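Local coordinates for uncharacterized protein DUF849 (PDB 3E02) that binds zinc and, as a TIM-barrel member of the beta-keto acid cleavage enzymes, probably cleaves 3-keto-5-aminohexanoate or a related keto acid, at residues D66-F71 with L83-G88; L231-A236 with T245-L250; H239-V244 with A274-K279; K279-I284 with L289-P294. All blocks are in the same frame, centred on the assembly; numbering follows the deposited sequence. Where two conformers were deposited one is given.

Contact 1 of 4, residues D66-F71 with L83-G88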
loop_
_atom_site.group_PDB
_atom_site.type_symbol
_atom_site.label_atom_id
_atom_site.label_comp_id
_atom_site.label_asym_id
_atom_site.label_seq_id
_atom_site.Cartn_x
_atom_site.Cartn_y
_atom_site.Cartn_z
ATOM N N ASP A 66 39.041 13.311 -20.012
ATOM C CA ASP A 66 39.885 14.513 -19.899
ATOM C C ASP A 66 39.164 15.692 -19.239
ATOM O O ASP A 66 39.805 16.455 -18.509
ATOM C CB ASP A 66 40.441 14.954 -21.269
ATOM C CG ASP A 66 41.403 13.931 -21.893
ATOM O OD1 ASP A 66 41.879 12.998 -21.196
ATOM O OD2 ASP A 66 41.691 14.079 -23.103
ATOM N N LEU A 67 37.860 15.849 -19.507
ATOM C CA LEU A 67 37.042 16.891 -18.861
ATOM C C LEU A 67 36.868 16.580 -17.379
ATOM O O LEU A 67 36.958 17.489 -16.554
ATOM C CB LEU A 67 35.663 17.061 -19.528
ATOM C CG LEU A 67 35.656 17.763 -20.880
ATOM C CD1 LEU A 67 34.261 17.711 -21.483
ATOM C CD2 LEU A 67 36.154 19.211 -20.730
ATOM N N PHE A 68 36.615 15.307 -17.052
ATOM C CA PHE A 68 36.550 14.866 -15.648
ATOM C C PHE A 68 37.854 15.152 -14.896
ATOM O O PHE A 68 37.819 15.629 -13.762
ATOM C CB PHE A 68 36.166 13.390 -15.527
ATOM C CG PHE A 68 34.707 13.131 -15.708
ATOM C CD1 PHE A 68 34.164 12.948 -16.970
ATOM C CD2 PHE A 68 33.861 13.067 -14.598
ATOM C CE1 PHE A 68 32.788 12.699 -17.138
ATOM C CE2 PHE A 68 32.500 12.820 -14.747
ATOM C CZ PHE A 68 31.958 12.637 -16.021
HETATM N N MSE A 69 39.000 14.929 -15.549
HETATM C CA MSE A 69 40.311 15.235 -14.939
HETATM C C MSE A 69 40.589 16.726 -14.738
HETATM O O MSE A 69 41.561 17.067 -14.059
HETATM C CB MSE A 69 41.455 14.537 -15.684
HETATM C CG MSE A 69 41.359 13.026 -15.595
HETATM SE SE MSE A 69 41.233 12.370 -13.738
HETATM C CE MSE A 69 40.409 10.709 -14.134
ATOM N N ARG A 70 39.751 17.597 -15.317
ATOM C CA ARG A 70 39.821 19.047 -15.084
ATOM C C ARG A 70 38.992 19.500 -13.866
ATOM O O ARG A 70 39.058 20.677 -13.495
ATOM C CB ARG A 70 39.460 19.822 -16.346
ATOM C CG ARG A 70 40.526 19.685 -17.435
ATOM C CD ARG A 70 40.039 20.067 -18.826
ATOM N NE ARG A 70 39.518 21.431 -18.905
ATOM C CZ ARG A 70 39.003 21.992 -19.999
ATOM N NH1 ARG A 70 38.920 21.319 -21.153
ATOM N NH2 ARG A 70 38.546 23.244 -19.927
ATOM N N PHE A 71 38.207 18.595 -13.262
ATOM C CA PHE A 71 37.521 18.889 -11.988
ATOM C C PHE A 71 37.710 17.879 -10.840
ATOM O O PHE A 71 37.632 18.290 -9.677
ATOM C CB PHE A 71 36.040 19.263 -12.175
ATOM C CG PHE A 71 35.184 18.236 -12.879
ATOM C CD1 PHE A 71 34.653 17.145 -12.185
ATOM C CD2 PHE A 71 34.798 18.424 -14.212
ATOM C CE1 PHE A 71 33.796 16.223 -12.825
ATOM C CE2 PHE A 71 33.935 17.513 -14.861
ATOM C CZ PHE A 71 33.437 16.413 -14.170
ATOM N N LEU A 83 33.315 11.470 -4.304
ATOM C CA LEU A 83 33.065 11.839 -5.698
ATOM C C LEU A 83 32.461 10.635 -6.405
ATOM O O LEU A 83 33.104 9.612 -6.540
ATOM C CB LEU A 83 34.327 12.373 -6.367
ATOM C CG LEU A 83 35.017 13.497 -5.576
ATOM C CD1 LEU A 83 36.211 14.075 -6.354
ATOM C CD2 LEU A 83 34.047 14.614 -5.162
ATOM N N ASN A 84 31.201 10.795 -6.813
ATOM C CA ASN A 84 30.375 9.787 -7.466
ATOM C C ASN A 84 30.345 10.157 -8.963
ATOM O O ASN A 84 29.886 11.262 -9.323
ATOM C CB ASN A 84 29.005 9.801 -6.749
ATOM C CG ASN A 84 27.905 9.021 -7.435
ATOM O OD1 ASN A 84 28.004 8.590 -8.575
ATOM N ND2 ASN A 84 26.806 8.867 -6.708
ATOM N N ILE A 85 30.838 9.234 -9.802
ATOM C CA ILE A 85 30.918 9.420 -11.256
ATOM C C ILE A 85 29.753 8.737 -11.977
ATOM O O ILE A 85 29.442 7.551 -11.730
ATOM C CB ILE A 85 32.258 8.869 -11.847
ATOM C CG1 ILE A 85 33.481 9.417 -11.090
ATOM C CG2 ILE A 85 32.371 9.188 -13.351
ATOM C CD1 ILE A 85 33.580 10.942 -11.036
ATOM N N THR A 86 29.117 9.479 -12.885
ATOM C CA THR A 86 28.023 8.942 -13.659
ATOM C C THR A 86 28.524 7.905 -14.672
ATOM O O THR A 86 29.620 8.038 -15.234
ATOM C CB THR A 86 27.244 10.037 -14.444
ATOM O OG1 THR A 86 26.135 9.428 -15.113
ATOM C CG2 THR A 86 28.131 10.745 -15.474
ATOM N N THR A 87 27.751 6.835 -14.813
ATOM C CA THR A 87 27.923 5.879 -15.904
ATOM C C THR A 87 26.677 5.972 -16.813
ATOM O O THR A 87 26.504 5.121 -17.662
ATOM C CB THR A 87 28.131 4.441 -15.422
ATOM O OG1 THR A 87 26.933 3.967 -14.817
ATOM C CG2 THR A 87 29.301 4.345 -14.441
ATOM N N GLY A 88 25.825 6.984 -16.591
ATOM C CA GLY A 88 24.643 7.285 -17.401
ATOM C C GLY A 88 25.087 8.284 -18.457
ATOM O O GLY A 88 24.888 8.067 -19.648
#

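Contact 2 of 4, residues L231-A236 with T245-L250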
loop_
_atom_site.group_PDB
_atom_site.type_symbol
_atom_site.label_atom_id
_atom_site.label_comp_id
_atom_site.label_asym_id
_atom_site.label_seq_id
_atom_site.Cartn_x
_atom_site.Cartn_y
_atom_site.Cartn_z
ATOM N N LEU A 231 18.218 3.410 1.622
ATOM C CA LEU A 231 17.297 4.085 0.711
ATOM C C LEU A 231 17.828 5.493 0.471
ATOM O O LEU A 231 18.271 6.156 1.416
ATOM C CB LEU A 231 15.900 4.201 1.337
ATOM C CG LEU A 231 14.800 4.959 0.580
ATOM C CD1 LEU A 231 14.484 4.255 -0.743
ATOM C CD2 LEU A 231 13.556 5.152 1.445
ATOM N N SER A 232 17.834 5.914 -0.798
ATOM C CA SER A 232 18.069 7.305 -1.168
ATOM C C SER A 232 16.977 7.662 -2.184
ATOM O O SER A 232 16.402 6.775 -2.859
ATOM C CB SER A 232 19.481 7.548 -1.692
ATOM O OG SER A 232 19.717 8.946 -1.853
ATOM N N VAL A 233 16.669 8.949 -2.277
ATOM C CA VAL A 233 15.606 9.428 -3.146
ATOM C C VAL A 233 16.005 10.722 -3.871
ATOM O O VAL A 233 16.673 11.585 -3.293
ATOM C CB VAL A 233 14.291 9.690 -2.332
ATOM C CG1 VAL A 233 13.246 10.428 -3.145
ATOM C CG2 VAL A 233 13.698 8.372 -1.757
ATOM N N LEU A 234 15.629 10.796 -5.144
ATOM C CA LEU A 234 15.685 12.038 -5.926
ATOM C C LEU A 234 14.333 12.156 -6.619
ATOM O O LEU A 234 13.690 11.132 -6.934
ATOM C CB LEU A 234 16.821 12.037 -6.952
ATOM C CG LEU A 234 16.638 11.395 -8.334
ATOM C CD1 LEU A 234 15.890 12.332 -9.314
ATOM C CD2 LEU A 234 17.963 10.991 -8.928
ATOM N N ALA A 235 13.905 13.389 -6.874
ATOM C CA ALA A 235 12.681 13.631 -7.654
ATOM C C ALA A 235 12.887 14.849 -8.529
ATOM O O ALA A 235 13.610 15.778 -8.151
ATOM C CB ALA A 235 11.452 13.748 -6.772
ATOM N N ALA A 236 12.281 14.819 -9.717
ATOM C CA ALA A 236 12.446 15.876 -10.711
ATOM C C ALA A 236 11.699 17.173 -10.362
ATOM O O ALA A 236 10.574 17.138 -9.852
ATOM C CB ALA A 236 11.983 15.364 -12.097
ATOM N N THR A 245 12.236 15.067 1.532
ATOM C CA THR A 245 11.732 15.213 2.919
ATOM C C THR A 245 11.044 13.900 3.341
ATOM O O THR A 245 11.268 13.396 4.454
ATOM C CB THR A 245 10.815 16.416 3.078
ATOM O OG1 THR A 245 11.536 17.592 2.683
ATOM C CG2 THR A 245 10.325 16.570 4.541
HETATM N N MSE A 246 10.222 13.346 2.448
HETATM C CA MSE A 246 9.555 12.045 2.668
HETATM C C MSE A 246 10.627 10.967 2.947
HETATM O O MSE A 246 10.502 10.181 3.896
HETATM C CB MSE A 246 8.673 11.721 1.436
HETATM C CG MSE A 246 7.580 10.667 1.548
HETATM SE SE MSE A 246 6.060 11.308 0.364
HETATM C CE MSE A 246 6.961 11.560 -1.200
ATOM N N SER A 247 11.691 10.944 2.135
ATOM C CA SER A 247 12.788 9.975 2.341
ATOM C C SER A 247 13.374 10.098 3.762
ATOM O O SER A 247 13.501 9.093 4.479
ATOM C CB SER A 247 13.900 10.155 1.319
ATOM O OG SER A 247 14.849 9.117 1.424
ATOM N N ALA A 248 13.698 11.332 4.163
ATOM C CA ALA A 248 14.235 11.612 5.521
ATOM C C ALA A 248 13.318 11.034 6.607
ATOM O O ALA A 248 13.787 10.341 7.503
ATOM C CB ALA A 248 14.430 13.122 5.737
ATOM N N ILE A 249 12.022 11.307 6.479
ATOM C CA ILE A 249 10.969 10.811 7.398
ATOM C C ILE A 249 10.911 9.277 7.433
ATOM O O ILE A 249 10.738 8.668 8.501
ATOM C CB ILE A 249 9.599 11.420 7.027
ATOM C CG1 ILE A 249 9.607 12.928 7.345
ATOM C CG2 ILE A 249 8.433 10.714 7.760
ATOM C CD1 ILE A 249 8.396 13.665 6.803
ATOM N N LEU A 250 11.088 8.653 6.271
ATOM C CA LEU A 250 11.120 7.188 6.171
ATOM C C LEU A 250 12.437 6.524 6.633
ATOM O O LEU A 250 12.544 5.301 6.574
ATOM C CB LEU A 250 10.806 6.758 4.728
ATOM C CG LEU A 250 9.427 7.119 4.167
ATOM C CD1 LEU A 250 9.381 6.686 2.700
ATOM C CD2 LEU A 250 8.290 6.481 4.982
#

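Contact 3 of 4, residues H239-V244 with A274-K279. With EDO (1,2-ethanediol), chain L.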
loop_
_atom_site.group_PDB
_atom_site.type_symbol
_atom_site.label_atom_id
_atom_site.label_comp_id
_atom_site.label_asym_id
_atom_site.label_seq_id
_atom_site.Cartn_x
_atom_site.Cartn_y
_atom_site.Cartn_z
ATOM N N HIS A 239 9.040 18.353 -7.521
ATOM C CA HIS A 239 8.878 17.195 -6.625
ATOM C C HIS A 239 10.058 16.930 -5.726
ATOM O O HIS A 239 9.909 16.156 -4.775
ATOM C CB HIS A 239 8.578 15.920 -7.429
ATOM C CG HIS A 239 7.401 16.062 -8.335
ATOM N ND1 HIS A 239 6.123 16.246 -7.857
ATOM C CD2 HIS A 239 7.306 16.038 -9.684
ATOM C CE1 HIS A 239 5.293 16.367 -8.880
ATOM N NE2 HIS A 239 5.987 16.241 -9.997
ATOM N N GLN A 240 11.206 17.561 -6.010
ATOM C CA GLN A 240 12.451 17.337 -5.274
ATOM C C GLN A 240 12.313 17.464 -3.767
ATOM O O GLN A 240 12.555 16.507 -3.069
ATOM C CB GLN A 240 13.542 18.302 -5.736
ATOM C CG GLN A 240 14.911 18.131 -5.073
ATOM C CD GLN A 240 15.908 19.100 -5.628
ATOM O OE1 GLN A 240 15.826 20.292 -5.342
ATOM N NE2 GLN A 240 16.842 18.610 -6.441
HETATM N N MSE A 241 11.935 18.642 -3.274
HETATM C CA MSE A 241 11.883 18.847 -1.816
HETATM C C MSE A 241 10.890 17.970 -1.049
HETATM O O MSE A 241 11.273 17.388 -0.025
HETATM C CB MSE A 241 11.776 20.333 -1.457
HETATM C CG MSE A 241 13.053 21.086 -1.819
HETATM SE SE MSE A 241 14.641 20.495 -0.824
HETATM C CE MSE A 241 15.983 21.370 -1.898
ATOM N N PRO A 242 9.632 17.867 -1.518
ATOM C CA PRO A 242 8.693 16.945 -0.847
ATOM C C PRO A 242 9.170 15.500 -0.834
ATOM O O PRO A 242 9.056 14.836 0.194
ATOM C CB PRO A 242 7.412 17.062 -1.688
ATOM C CG PRO A 242 7.541 18.305 -2.422
ATOM C CD PRO A 242 8.962 18.644 -2.575
ATOM N N PHE A 243 9.717 15.026 -1.955
ATOM C CA PHE A 243 10.203 13.628 -2.018
ATOM C C PHE A 243 11.402 13.336 -1.129
ATOM O O PHE A 243 11.394 12.326 -0.443
ATOM C CB PHE A 243 10.442 13.148 -3.452
ATOM C CG PHE A 243 9.235 12.510 -4.037
ATOM C CD1 PHE A 243 8.113 13.273 -4.353
ATOM C CD2 PHE A 243 9.166 11.128 -4.159
ATOM C CE1 PHE A 243 6.954 12.666 -4.848
ATOM C CE2 PHE A 243 8.020 10.518 -4.649
ATOM C CZ PHE A 243 6.920 11.275 -4.978
ATOM N N VAL A 244 12.405 14.210 -1.129
ATOM C CA VAL A 244 13.574 14.009 -0.263
ATOM C C VAL A 244 13.203 14.191 1.218
ATOM O O VAL A 244 13.800 13.533 2.051
ATOM C CB VAL A 244 14.805 14.831 -0.664
ATOM C CG1 VAL A 244 15.264 14.414 -2.083
ATOM C CG2 VAL A 244 14.564 16.347 -0.576
ATOM N N ALA A 274 24.308 24.840 -3.687
ATOM C CA ALA A 274 24.356 25.117 -2.243
ATOM C C ALA A 274 23.012 25.547 -1.667
ATOM O O ALA A 274 22.726 25.202 -0.538
ATOM C CB ALA A 274 25.426 26.154 -1.915
ATOM N N GLU A 275 22.194 26.282 -2.428
ATOM C CA GLU A 275 20.859 26.667 -1.947
ATOM C C GLU A 275 19.983 25.473 -1.602
ATOM O O GLU A 275 19.325 25.465 -0.558
ATOM C CB GLU A 275 20.114 27.542 -2.946
ATOM C CG GLU A 275 20.692 28.903 -3.088
ATOM C CD GLU A 275 19.824 29.802 -3.964
ATOM O OE1 GLU A 275 19.459 29.376 -5.072
ATOM O OE2 GLU A 275 19.505 30.926 -3.529
ATOM N N GLN A 276 19.973 24.477 -2.482
ATOM C CA GLN A 276 19.185 23.259 -2.257
ATOM C C GLN A 276 19.741 22.419 -1.114
ATOM O O GLN A 276 18.969 21.872 -0.329
ATOM C CB GLN A 276 19.104 22.435 -3.533
ATOM C CG GLN A 276 18.310 23.143 -4.660
ATOM C CD GLN A 276 18.357 22.367 -5.977
ATOM O OE1 GLN A 276 19.067 21.382 -6.078
ATOM N NE2 GLN A 276 17.603 22.810 -6.978
ATOM N N VAL A 277 21.071 22.307 -1.027
ATOM C CA VAL A 277 21.716 21.556 0.067
ATOM C C VAL A 277 21.355 22.228 1.400
ATOM O O VAL A 277 20.902 21.550 2.340
ATOM C CB VAL A 277 23.261 21.435 -0.125
ATOM C CG1 VAL A 277 23.935 20.740 1.103
ATOM C CG2 VAL A 277 23.584 20.674 -1.414
ATOM N N ARG A 278 21.482 23.556 1.455
ATOM C CA ARG A 278 21.117 24.301 2.665
ATOM C C ARG A 278 19.657 24.078 3.048
ATOM O O ARG A 278 19.361 23.843 4.237
ATOM C CB ARG A 278 21.409 25.806 2.532
ATOM C CG ARG A 278 22.893 26.133 2.632
ATOM C CD ARG A 278 23.130 27.582 2.903
ATOM N NE ARG A 278 22.723 28.445 1.800
ATOM C CZ ARG A 278 23.448 28.705 0.703
ATOM N NH1 ARG A 278 24.660 28.195 0.504
ATOM N NH2 ARG A 278 22.945 29.517 -0.218
ATOM N N LYS A 279 18.763 24.091 2.054
ATOM C CA LYS A 279 17.327 23.896 2.322
ATOM C C LYS A 279 17.001 22.527 2.916
ATOM O O LYS A 279 16.323 22.454 3.949
ATOM C CB LYS A 279 16.455 24.166 1.086
ATOM C CG LYS A 279 14.970 23.867 1.326
ATOM C CD LYS A 279 14.065 24.342 0.210
ATOM C CE LYS A 279 13.831 25.820 0.250
ATOM N NZ LYS A 279 12.712 26.254 -0.633
HETATM C C1 EDO L . 19.118 30.178 0.974
HETATM O O1 EDO L . 20.043 31.019 0.261
HETATM C C2 EDO L . 19.664 28.753 1.041
HETATM O O2 EDO L . 18.720 27.707 0.770
#

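Contact 4 of 4, residues K279-I284 with L289-P294. With EDO (1,2-ethanediol), chain L.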
loop_
_atom_site.group_PDB
_atom_site.type_symbol
_atom_site.label_atom_id
_atom_site.label_comp_id
_atom_site.label_asym_id
_atom_site.label_seq_id
_atom_site.Cartn_x
_atom_site.Cartn_y
_atom_site.Cartn_z
ATOM N N LYS A 279 18.763 24.091 2.054
ATOM C CA LYS A 279 17.327 23.896 2.322
ATOM C C LYS A 279 17.001 22.527 2.916
ATOM O O LYS A 279 16.323 22.454 3.949
ATOM C CB LYS A 279 16.455 24.166 1.086
ATOM C CG LYS A 279 14.970 23.867 1.326
ATOM C CD LYS A 279 14.065 24.342 0.210
ATOM C CE LYS A 279 13.831 25.820 0.250
ATOM N NZ LYS A 279 12.712 26.254 -0.633
ATOM N N ILE A 280 17.465 21.456 2.276
ATOM C CA ILE A 280 17.182 20.113 2.787
ATOM C C ILE A 280 17.810 19.905 4.166
ATOM O O ILE A 280 17.190 19.282 5.033
ATOM C CB ILE A 280 17.506 18.963 1.788
ATOM C CG1 ILE A 280 16.878 17.627 2.277
ATOM C CG2 ILE A 280 19.013 18.868 1.490
ATOM C CD1 ILE A 280 15.340 17.712 2.621
ATOM N N ARG A 281 18.988 20.493 4.393
ATOM C CA ARG A 281 19.620 20.441 5.708
ATOM C C ARG A 281 18.780 21.159 6.765
ATOM O O ARG A 281 18.652 20.643 7.881
ATOM C CB ARG A 281 21.032 21.003 5.669
ATOM C CG ARG A 281 21.736 20.850 6.994
ATOM C CD ARG A 281 23.157 21.265 6.884
ATOM N NE ARG A 281 23.885 20.976 8.118
ATOM C CZ ARG A 281 25.187 21.183 8.293
ATOM N NH1 ARG A 281 25.939 21.697 7.319
ATOM N NH2 ARG A 281 25.743 20.875 9.469
ATOM N N ARG A 282 18.209 22.324 6.431
ATOM C CA ARG A 282 17.305 23.019 7.375
ATOM C C ARG A 282 16.075 22.159 7.726
ATOM O O ARG A 282 15.740 22.022 8.901
ATOM C CB ARG A 282 16.861 24.384 6.867
ATOM C CG ARG A 282 17.984 25.426 6.870
ATOM C CD ARG A 282 17.450 26.805 6.690
ATOM N NE ARG A 282 16.668 26.959 5.466
ATOM C CZ ARG A 282 17.151 27.189 4.249
ATOM N NH1 ARG A 282 18.447 27.355 4.028
ATOM N NH2 ARG A 282 16.300 27.298 3.240
ATOM N N ILE A 283 15.459 21.549 6.710
ATOM C CA ILE A 283 14.291 20.675 6.892
ATOM C C ILE A 283 14.657 19.494 7.825
ATOM O O ILE A 283 13.942 19.218 8.798
ATOM C CB ILE A 283 13.728 20.159 5.534
ATOM C CG1 ILE A 283 13.129 21.306 4.700
ATOM C CG2 ILE A 283 12.665 19.109 5.784
ATOM C CD1 ILE A 283 12.780 20.952 3.227
ATOM N N ILE A 284 15.763 18.810 7.510
ATOM C CA ILE A 284 16.329 17.717 8.327
ATOM C C ILE A 284 16.485 18.132 9.796
ATOM O O ILE A 284 16.059 17.411 10.714
ATOM C CB ILE A 284 17.701 17.233 7.708
ATOM C CG1 ILE A 284 17.423 16.406 6.455
ATOM C CG2 ILE A 284 18.565 16.399 8.703
ATOM C CD1 ILE A 284 18.685 16.101 5.620
ATOM N N LEU A 289 16.577 15.574 12.891
ATOM C CA LEU A 289 17.401 14.568 12.222
ATOM C C LEU A 289 18.774 15.220 12.017
ATOM O O LEU A 289 18.946 16.404 12.316
ATOM C CB LEU A 289 16.747 14.068 10.928
ATOM C CG LEU A 289 15.362 13.423 11.098
ATOM C CD1 LEU A 289 14.711 13.167 9.756
ATOM C CD2 LEU A 289 15.393 12.144 11.903
ATOM N N ASP A 290 19.748 14.425 11.571
ATOM C CA ASP A 290 21.096 14.959 11.350
ATOM C C ASP A 290 21.734 14.334 10.120
ATOM O O ASP A 290 21.332 13.254 9.647
ATOM C CB ASP A 290 21.953 14.777 12.611
ATOM C CG ASP A 290 23.228 15.646 12.626
ATOM O OD1 ASP A 290 23.375 16.607 11.822
ATOM O OD2 ASP A 290 24.095 15.350 13.473
ATOM N N ILE A 291 22.694 15.077 9.557
ATOM C CA ILE A 291 23.384 14.690 8.343
ATOM C C ILE A 291 24.704 13.979 8.618
ATOM O O ILE A 291 25.306 14.146 9.676
ATOM C CB ILE A 291 23.606 15.898 7.384
ATOM C CG1 ILE A 291 24.625 16.926 7.917
ATOM C CG2 ILE A 291 22.251 16.547 7.092
ATOM C CD1 ILE A 291 25.033 17.946 6.846
ATOM N N ALA A 292 25.146 13.221 7.619
ATOM C CA ALA A 292 26.399 12.486 7.651
ATOM C C ALA A 292 27.535 13.335 7.086
ATOM O O ALA A 292 27.346 14.068 6.116
ATOM C CB ALA A 292 26.267 11.205 6.830
ATOM N N THR A 293 28.711 13.224 7.695
ATOM C CA THR A 293 29.930 13.809 7.137
ATOM C C THR A 293 30.390 12.876 6.002
ATOM O O THR A 293 29.931 11.728 5.920
ATOM C CB THR A 293 31.074 13.889 8.143
ATOM O OG1 THR A 293 31.446 12.568 8.555
ATOM C CG2 THR A 293 30.684 14.739 9.349
ATOM N N PRO A 294 31.274 13.359 5.113
ATOM C CA PRO A 294 31.814 12.466 4.081
ATOM C C PRO A 294 32.353 11.128 4.586
ATOM O O PRO A 294 32.008 10.087 4.026
ATOM C CB PRO A 294 32.915 13.314 3.462
ATOM C CG PRO A 294 32.342 14.670 3.520
ATOM C CD PRO A 294 31.735 14.739 4.894
HETATM C C1 EDO L . 19.118 30.178 0.974
HETATM O O1 EDO L . 20.043 31.019 0.261
HETATM C C2 EDO L . 19.664 28.753 1.041
HETATM O O2 EDO L . 18.720 27.707 0.770
HETATM O O HOH W 1 23.050 19.076 10.894
#

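Contact 1 of 4, residues D66-F71 with L83-G88
The ring of F68 and the side chain of I85 meet inside a beta-alpha-beta crossover of the TIM barrel, where the chain leaves strand 48-54, passes through a short antiparallel strand, 61-62, and two short helices and returns as the parallel neighbour 82-85. F68 carries this close-packed part. With its CG beside the backbone N (chi1 -78°), the ring swings off helix 65-68 toward the strand, and its CE2 comes 3.9 Å from I85 CG2. The approach is oblique, the two side chains sliding past each other in opposite directions. I85 was built in two conformers, so the finer fit is less certain. Farther along, T86 CG2 lies at the ring's edge, near its plane, 4.3 Å from F68 CZ. F68 is buried, and A53 of strand 48-54 and P101 of helix 95-105 also touch its side chain. The other side is looser: D66 and R70 are exposed, and M69, a selenomethionine, is partly open to solvent. At its inner end the contact runs into the metal site. The side chain of T86 is about 3 Å from that of H52 and about 4 Å from the bound zinc, and N84 OD1 forms a weak hydrogen bond with H50 ND1. An ST turn bends the chain here, T86 OG1 accepting from G88 N at 2.9 Å with an N-H...O angle of 147°.

Contact 2 of 4, residues L231-A236 with T245-L250
S247 packs its small side chain against V233, touching both CB and one methyl of the valine: S247 CB is 3.7 Å from V233 CB, and S247 OG is 3.5 Å from V233 CG2. L231, two residues back and also pointing at the helix, brings its CD2 to 4.2 Å from S247 OG, so the serine settles over the strand between two apolar side chains. The short side chain is consistent with the close approach of the backbones, the axes of strand 231-235 and helix 245-249 being 8.1 Å apart and nearly antiparallel at 165°. What fixes the hydroxyl lies one shell out. With OG anti to the backbone N (chi1 -172°), S247 donates to N253 O, so this buried polar atom is satisfied although its near neighbours are carbon. The same asparagine gives its ND2 to L231 O and thereby ties helix, strand and the start of the next strand together. Beyond V233 and M246 lies L214 of helix 211-225, while T245 and I249 pack on a second subunit. S232 points the opposite way, away from the helix. Strand 229-235, helix 240-249 and strand 253-256 form one beta-alpha-beta unit of the TIM barrel, the helix running back along the outside of the sheet.

Contact 3 of 4, residues H239-V244 with A274-K279
M241, a selenomethionine, supplies the apolar part of this helix-to-helix contact by reaching across to Q276 and K279. Bent at chi2 (-64°), its chain lays CG 4.0 Å from K279 CD and SE 4.0 Å from K279 CG, and its end methyl CE continues to 3.7 Å from Q276 CB. The same methyl sits 3.4 Å from the backbone atom Q276 O. K279 contributes only its aliphatic stem here: a bend at chi3 carries the ammonium onward to S264 O and to E286 O of the second subunit, so the lysine also helps join two chains.

The polar part is the meeting of Q240 and Q276, both buried. Their extended side chains cross at about a right angle, the amide planes 83° apart. Q276 is held from outside the pair, its NE2 donating to S261 O and Y263 O and its OE1 weakly accepting from G257 N, which fixes the rotation of its amide. The loop it grips also bears the zinc ligand E259, whose side chain is about 7 Å from that of Q240.

Solvent-side bonds involve a 1,2-ethanediol, probably from the crystallisation liquor. It donates from O2 to E275 O at 2.7 Å and takes a weak bond of 3.3 Å from R278 NH2 at O1, in the plane of the guanidinium.

The two helices follow successive barrel strands, 229-235 and 253-256, and run roughly parallel at 36° with axes 11.7 Å apart, as neighbours in the outer helical layer of a TIM barrel.

Contact 4 of 4, residues K279-I284 with L289-P294
L289 N donates to I284 O at 2.9 Å with an N-H...O angle of 154°, a link over five residues that folds the chain back as helix 273-286 runs out. Around that bond I284 does most of the packing: its CG2 touches L289 CB at 3.7 Å, and its CD1 meets I291 CG2 at 3.9 Å, the two isoleucines crossing at about a right angle. I291 reaches the other way too. A chi1 of 69° sets its CG1 between the backbone N and the carbonyl carbon, and from there CD1 lies over the centre of the R281 guanidinium, 3.4 Å above its plane. R281 arrives there fully extended. It also has partners outside the pair: E285 OE2 forms a salt bridge with R281 NE, and A44 O accepts from R281 NH1. A water in the guanidinium plane shares the single N-H of R281 NE with E285, its bond weak at 3.5 Å, and donates to D290 OD1 at 2.7 Å in one of the two conformers of D290; D290 OD2 pairs with K7. The guanidinium thus offers an apolar face to the isoleucine methyl while its N-H groups keep polar partners, which together limit how it can turn, and E285 probably balances its charge.

Contacts 2, 3 and 4 form one continuous patch on the same side of the chain's centre. Helix 240-249 serves contacts 2 and 3, whose centres are 10 Å apart, and F243 packs on A235 between them. K279 belongs to contacts 3 and 4, where I280 CD1 meets V244 CG2 at 3.6 Å. All three reach the second subunit. Contact 1 stands apart, its centre 23 to 25 Å from the others, yet it shares the barrel sheet with contact 2. It is also the one beside the zinc held by H50, H52 and E259: the side chain of T86 is about 4 Å from the zinc, that of Q240 in contact 3 about 12 Å, and contact 4 lies well away.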